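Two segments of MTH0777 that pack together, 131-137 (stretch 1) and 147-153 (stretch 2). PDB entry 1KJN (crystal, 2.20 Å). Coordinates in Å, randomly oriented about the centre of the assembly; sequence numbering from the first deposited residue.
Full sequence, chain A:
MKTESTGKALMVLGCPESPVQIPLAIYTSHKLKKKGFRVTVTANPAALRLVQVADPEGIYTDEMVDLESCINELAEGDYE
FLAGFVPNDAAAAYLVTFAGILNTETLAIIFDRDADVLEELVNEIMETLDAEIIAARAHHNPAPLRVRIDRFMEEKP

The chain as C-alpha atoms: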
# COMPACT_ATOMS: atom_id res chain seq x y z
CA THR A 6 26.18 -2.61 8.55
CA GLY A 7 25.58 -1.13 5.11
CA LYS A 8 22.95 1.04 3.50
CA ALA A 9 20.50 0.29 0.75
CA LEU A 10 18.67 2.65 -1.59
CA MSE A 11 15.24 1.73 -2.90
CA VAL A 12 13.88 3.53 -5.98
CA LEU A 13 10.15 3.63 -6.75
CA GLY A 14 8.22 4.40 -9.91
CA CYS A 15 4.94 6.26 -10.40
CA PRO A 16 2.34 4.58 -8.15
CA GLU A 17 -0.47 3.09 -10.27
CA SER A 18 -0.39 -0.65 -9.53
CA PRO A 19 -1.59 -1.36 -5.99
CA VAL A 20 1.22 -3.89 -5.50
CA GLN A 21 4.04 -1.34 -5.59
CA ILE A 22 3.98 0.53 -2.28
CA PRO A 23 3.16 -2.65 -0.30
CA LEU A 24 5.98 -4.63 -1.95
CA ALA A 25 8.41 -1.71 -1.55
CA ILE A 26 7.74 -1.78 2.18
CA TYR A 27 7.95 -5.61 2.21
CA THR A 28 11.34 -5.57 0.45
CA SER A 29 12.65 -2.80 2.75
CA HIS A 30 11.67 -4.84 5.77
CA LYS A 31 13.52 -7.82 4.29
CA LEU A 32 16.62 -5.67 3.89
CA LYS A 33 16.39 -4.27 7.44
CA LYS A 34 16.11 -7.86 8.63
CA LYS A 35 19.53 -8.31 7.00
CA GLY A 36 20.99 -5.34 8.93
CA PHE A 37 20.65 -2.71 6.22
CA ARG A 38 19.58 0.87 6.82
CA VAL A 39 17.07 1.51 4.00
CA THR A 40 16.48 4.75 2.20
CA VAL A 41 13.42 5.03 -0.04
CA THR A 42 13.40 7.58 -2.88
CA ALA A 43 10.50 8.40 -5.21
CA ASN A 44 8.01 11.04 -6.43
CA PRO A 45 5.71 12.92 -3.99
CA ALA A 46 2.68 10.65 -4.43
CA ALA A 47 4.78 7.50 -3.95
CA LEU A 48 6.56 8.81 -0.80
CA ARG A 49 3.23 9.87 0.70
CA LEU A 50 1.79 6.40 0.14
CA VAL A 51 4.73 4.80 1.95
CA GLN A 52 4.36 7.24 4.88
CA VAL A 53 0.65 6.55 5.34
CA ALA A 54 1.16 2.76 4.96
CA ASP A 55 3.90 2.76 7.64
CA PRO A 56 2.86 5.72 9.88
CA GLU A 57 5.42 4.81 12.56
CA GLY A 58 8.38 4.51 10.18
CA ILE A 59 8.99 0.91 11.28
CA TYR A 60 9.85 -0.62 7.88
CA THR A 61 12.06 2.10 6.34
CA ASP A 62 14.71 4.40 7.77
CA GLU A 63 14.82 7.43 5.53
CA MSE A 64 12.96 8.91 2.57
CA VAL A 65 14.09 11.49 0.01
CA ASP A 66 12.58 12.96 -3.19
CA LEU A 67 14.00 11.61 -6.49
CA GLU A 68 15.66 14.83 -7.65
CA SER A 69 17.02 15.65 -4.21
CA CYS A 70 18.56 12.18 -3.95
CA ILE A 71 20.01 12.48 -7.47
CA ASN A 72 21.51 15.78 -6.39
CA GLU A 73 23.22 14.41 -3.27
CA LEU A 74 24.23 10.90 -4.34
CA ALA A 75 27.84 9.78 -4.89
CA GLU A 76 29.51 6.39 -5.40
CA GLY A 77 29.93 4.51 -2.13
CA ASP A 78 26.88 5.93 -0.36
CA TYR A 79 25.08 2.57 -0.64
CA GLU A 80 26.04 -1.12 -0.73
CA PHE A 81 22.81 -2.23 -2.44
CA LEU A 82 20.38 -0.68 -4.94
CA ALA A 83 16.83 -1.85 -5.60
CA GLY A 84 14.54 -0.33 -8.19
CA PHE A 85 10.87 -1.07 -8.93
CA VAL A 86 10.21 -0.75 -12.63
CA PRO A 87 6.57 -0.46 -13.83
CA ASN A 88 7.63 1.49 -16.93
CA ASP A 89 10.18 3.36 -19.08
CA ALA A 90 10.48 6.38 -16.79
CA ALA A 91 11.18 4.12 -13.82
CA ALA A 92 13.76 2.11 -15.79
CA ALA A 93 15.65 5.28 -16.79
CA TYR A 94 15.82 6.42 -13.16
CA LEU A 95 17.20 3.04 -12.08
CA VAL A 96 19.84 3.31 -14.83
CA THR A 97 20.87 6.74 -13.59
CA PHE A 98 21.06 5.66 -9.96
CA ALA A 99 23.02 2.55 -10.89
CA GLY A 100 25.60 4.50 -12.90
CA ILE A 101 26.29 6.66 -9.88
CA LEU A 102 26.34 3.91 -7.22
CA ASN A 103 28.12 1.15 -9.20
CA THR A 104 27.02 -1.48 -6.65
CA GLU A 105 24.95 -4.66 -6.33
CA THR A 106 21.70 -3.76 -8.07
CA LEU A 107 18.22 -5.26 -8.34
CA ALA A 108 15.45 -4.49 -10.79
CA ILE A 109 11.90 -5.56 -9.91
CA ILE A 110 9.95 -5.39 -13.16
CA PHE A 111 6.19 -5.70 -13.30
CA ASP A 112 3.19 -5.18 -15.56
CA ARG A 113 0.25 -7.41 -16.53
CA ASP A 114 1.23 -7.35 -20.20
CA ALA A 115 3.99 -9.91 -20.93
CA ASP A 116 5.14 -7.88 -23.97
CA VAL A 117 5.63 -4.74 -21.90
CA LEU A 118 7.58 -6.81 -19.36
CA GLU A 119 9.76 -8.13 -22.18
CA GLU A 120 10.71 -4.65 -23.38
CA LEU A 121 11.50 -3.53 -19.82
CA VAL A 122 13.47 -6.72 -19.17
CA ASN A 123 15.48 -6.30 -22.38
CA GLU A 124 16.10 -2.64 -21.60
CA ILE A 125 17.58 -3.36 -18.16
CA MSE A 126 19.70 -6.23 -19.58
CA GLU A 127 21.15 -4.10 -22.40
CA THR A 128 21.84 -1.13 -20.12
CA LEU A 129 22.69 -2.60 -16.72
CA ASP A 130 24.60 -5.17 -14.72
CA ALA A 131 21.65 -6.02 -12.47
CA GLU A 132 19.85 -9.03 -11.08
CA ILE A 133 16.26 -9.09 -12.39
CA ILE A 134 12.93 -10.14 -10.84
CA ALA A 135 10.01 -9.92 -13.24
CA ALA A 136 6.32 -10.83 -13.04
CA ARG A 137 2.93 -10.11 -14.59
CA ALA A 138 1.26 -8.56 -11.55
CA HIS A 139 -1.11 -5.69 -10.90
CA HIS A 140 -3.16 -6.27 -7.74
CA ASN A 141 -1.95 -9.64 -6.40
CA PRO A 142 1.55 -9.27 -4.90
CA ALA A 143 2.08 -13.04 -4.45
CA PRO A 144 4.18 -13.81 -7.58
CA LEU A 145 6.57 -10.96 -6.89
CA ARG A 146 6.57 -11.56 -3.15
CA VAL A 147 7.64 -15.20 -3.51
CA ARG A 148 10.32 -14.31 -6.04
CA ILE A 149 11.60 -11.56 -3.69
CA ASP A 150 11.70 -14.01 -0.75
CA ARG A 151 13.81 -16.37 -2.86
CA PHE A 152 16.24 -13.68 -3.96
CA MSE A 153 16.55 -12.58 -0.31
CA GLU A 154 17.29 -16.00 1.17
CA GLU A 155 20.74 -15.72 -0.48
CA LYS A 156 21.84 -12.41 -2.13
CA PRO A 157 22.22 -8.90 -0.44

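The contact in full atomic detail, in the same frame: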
# COMPACT_ATOMS: atom_id res chain seq x y z
N ALA A 131 22.53 -5.85 -13.62
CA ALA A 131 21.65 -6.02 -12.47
C ALA A 131 20.89 -7.33 -12.46
O ALA A 131 20.55 -7.87 -13.51
CB ALA A 131 20.66 -4.87 -12.40
N GLU A 132 20.61 -7.81 -11.26
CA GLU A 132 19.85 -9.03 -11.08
C GLU A 132 18.40 -8.58 -11.34
O GLU A 132 18.00 -7.48 -10.93
CB GLU A 132 20.01 -9.54 -9.66
CG GLU A 132 20.02 -11.06 -9.54
CD GLU A 132 21.37 -11.66 -9.91
OE1 GLU A 132 22.38 -11.32 -9.25
OE2 GLU A 132 21.41 -12.47 -10.85
N ILE A 133 17.63 -9.42 -12.03
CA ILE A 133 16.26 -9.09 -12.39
C ILE A 133 15.16 -10.02 -11.86
O ILE A 133 15.27 -11.25 -11.92
CB ILE A 133 16.12 -9.05 -13.94
CG1 ILE A 133 17.08 -8.00 -14.52
CG2 ILE A 133 14.68 -8.76 -14.35
CD1 ILE A 133 17.17 -8.03 -16.03
N ILE A 134 14.11 -9.41 -11.32
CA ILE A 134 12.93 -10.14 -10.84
C ILE A 134 11.79 -9.56 -11.66
O ILE A 134 11.57 -8.34 -11.64
CB ILE A 134 12.62 -9.89 -9.35
CG1 ILE A 134 13.60 -10.66 -8.47
CG2 ILE A 134 11.19 -10.37 -9.02
CD1 ILE A 134 13.43 -10.37 -7.00
N ALA A 135 11.11 -10.40 -12.42
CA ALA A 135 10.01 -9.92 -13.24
C ALA A 135 8.76 -10.77 -13.09
O ALA A 135 8.83 -11.99 -12.89
CB ALA A 135 10.44 -9.85 -14.69
N ALA A 136 7.60 -10.13 -13.15
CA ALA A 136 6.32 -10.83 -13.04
C ALA A 136 5.13 -10.01 -13.54
O ALA A 136 5.11 -8.77 -13.45
CB ALA A 136 6.09 -11.27 -11.60
N ARG A 137 4.15 -10.71 -14.09
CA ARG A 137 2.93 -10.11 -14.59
C ARG A 137 2.01 -9.94 -13.38
O ARG A 137 1.24 -10.84 -13.03
CB ARG A 137 2.27 -11.03 -15.64
CG ARG A 137 3.06 -11.17 -16.95
CD ARG A 137 2.56 -12.35 -17.82
NE ARG A 137 2.95 -13.64 -17.27
CZ ARG A 137 2.11 -14.59 -16.88
NH1 ARG A 137 0.79 -14.42 -16.98
NH2 ARG A 137 2.58 -15.71 -16.34
N VAL A 147 6.93 -13.93 -3.59
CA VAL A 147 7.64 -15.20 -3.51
C VAL A 147 9.01 -15.09 -4.18
O VAL A 147 10.02 -15.55 -3.65
CB VAL A 147 6.85 -16.34 -4.19
CG1 VAL A 147 7.66 -17.61 -4.17
CG2 VAL A 147 5.54 -16.56 -3.46
N ARG A 148 9.05 -14.48 -5.36
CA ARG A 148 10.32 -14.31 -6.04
C ARG A 148 11.28 -13.40 -5.26
O ARG A 148 12.48 -13.60 -5.32
CB ARG A 148 10.10 -13.83 -7.47
CG ARG A 148 9.52 -14.92 -8.33
CD ARG A 148 8.84 -14.43 -9.59
NE ARG A 148 7.66 -15.25 -9.82
CZ ARG A 148 6.84 -15.16 -10.86
NH1 ARG A 148 7.05 -14.25 -11.80
NH2 ARG A 148 5.81 -16.00 -10.97
N ILE A 149 10.75 -12.43 -4.50
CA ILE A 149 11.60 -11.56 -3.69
C ILE A 149 12.12 -12.35 -2.49
O ILE A 149 13.27 -12.20 -2.09
CB ILE A 149 10.83 -10.28 -3.20
CG1 ILE A 149 10.64 -9.31 -4.37
CG2 ILE A 149 11.60 -9.58 -2.06
CD1 ILE A 149 9.57 -8.28 -4.12
N ASP A 150 11.26 -13.18 -1.89
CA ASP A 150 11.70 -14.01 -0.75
C ASP A 150 12.88 -14.89 -1.15
O ASP A 150 13.85 -15.04 -0.39
CB ASP A 150 10.58 -14.93 -0.28
CG ASP A 150 9.61 -14.23 0.65
OD1 ASP A 150 9.99 -13.23 1.29
OD2 ASP A 150 8.46 -14.71 0.74
N ARG A 151 12.78 -15.48 -2.34
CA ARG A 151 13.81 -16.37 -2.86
C ARG A 151 15.13 -15.65 -3.07
O ARG A 151 16.18 -16.10 -2.61
CB ARG A 151 13.34 -17.04 -4.16
CG ARG A 151 12.08 -17.90 -3.96
CD ARG A 151 11.92 -18.96 -5.05
NE ARG A 151 10.79 -19.86 -4.81
CZ ARG A 151 10.56 -20.53 -3.68
NH1 ARG A 151 11.38 -20.42 -2.65
NH2 ARG A 151 9.49 -21.32 -3.59
N PHE A 152 15.07 -14.50 -3.73
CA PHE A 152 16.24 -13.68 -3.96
C PHE A 152 16.90 -13.35 -2.61
O PHE A 152 18.10 -13.46 -2.46
CB PHE A 152 15.83 -12.37 -4.65
CG PHE A 152 16.95 -11.37 -4.76
CD1 PHE A 152 17.80 -11.39 -5.85
CD2 PHE A 152 17.16 -10.42 -3.77
CE1 PHE A 152 18.85 -10.47 -5.96
CE2 PHE A 152 18.20 -9.50 -3.86
CZ PHE A 152 19.06 -9.53 -4.96
N MSE A 153 16.07 -12.97 -1.64
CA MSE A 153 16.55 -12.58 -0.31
C MSE A 153 17.17 -13.69 0.55
O MSE A 153 17.98 -13.42 1.42
CB MSE A 153 15.44 -11.91 0.47
CG MSE A 153 15.03 -10.55 -0.06
SE MSE A 153 16.40 -9.22 0.19
CE MSE A 153 15.55 -7.78 -0.78

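A β-strand that ends at Ala136 and includes Ile134 lies against an α-helix that begins earlier in the chain and takes in all of residues 147 to 153. The two run nearly antiparallel, at 160° between their N-to-C directions, and their axes approach to 9.1 Å, a separation that leaves room for side chains between the backbones. The closest CA atoms are those of Ile134 and Arg148, 6.9 Å apart. Within the helix, i-to-i+4 hydrogen bonds such as Phe152 N to Arg148 O (3.2 Å) keep the backbone polar groups paired.

Strand alternation decides which residues face the helix: the CA-to-CB bonds of Glu132, Ile134 and Ala136 point toward it, whereas those of Ile133 and Ala135 point away. Ile134, buried at the centre, has the largest covered area. Its side chain is extended at chi2 (chi1 m, chi2 t), so CD1 reaches the helix backbone, 3.8 Å from Arg148 O, and lies 4.0 Å from Ile149 CG1 and 3.9 Å from Phe152 CB. A branched, wholly apolar residue suits this position, where it packs against two other hydrophobic side chains one turn apart or less.

At one end of the contact Phe152 meets Glu132. The glutamate CG lies 3.8 Å from Phe152 CE1, at the edge of the ring, so the methylene portion provides the apolar contact while the carboxylate extends beyond it; the site is exposed, so the charged carboxylate can stay in solvent while CG packs on the ring edge.

At the other end, the long side chain of Arg148 reaches obliquely toward the C-terminal part of the strand. Its CB packs 3.9 Å from Ile134 CG2, and its NH1 donates a hydrogen bond to Ala135 O (3.1 Å, N-H...O angle 140°), with the carbonyl near the guanidinium plane. Thus Ala135 takes part through its backbone although its methyl points away. Ala136 CB comes within 3.1 Å of Arg148 NH1, a tight contact that leaves the guanidinium little room against the methyl.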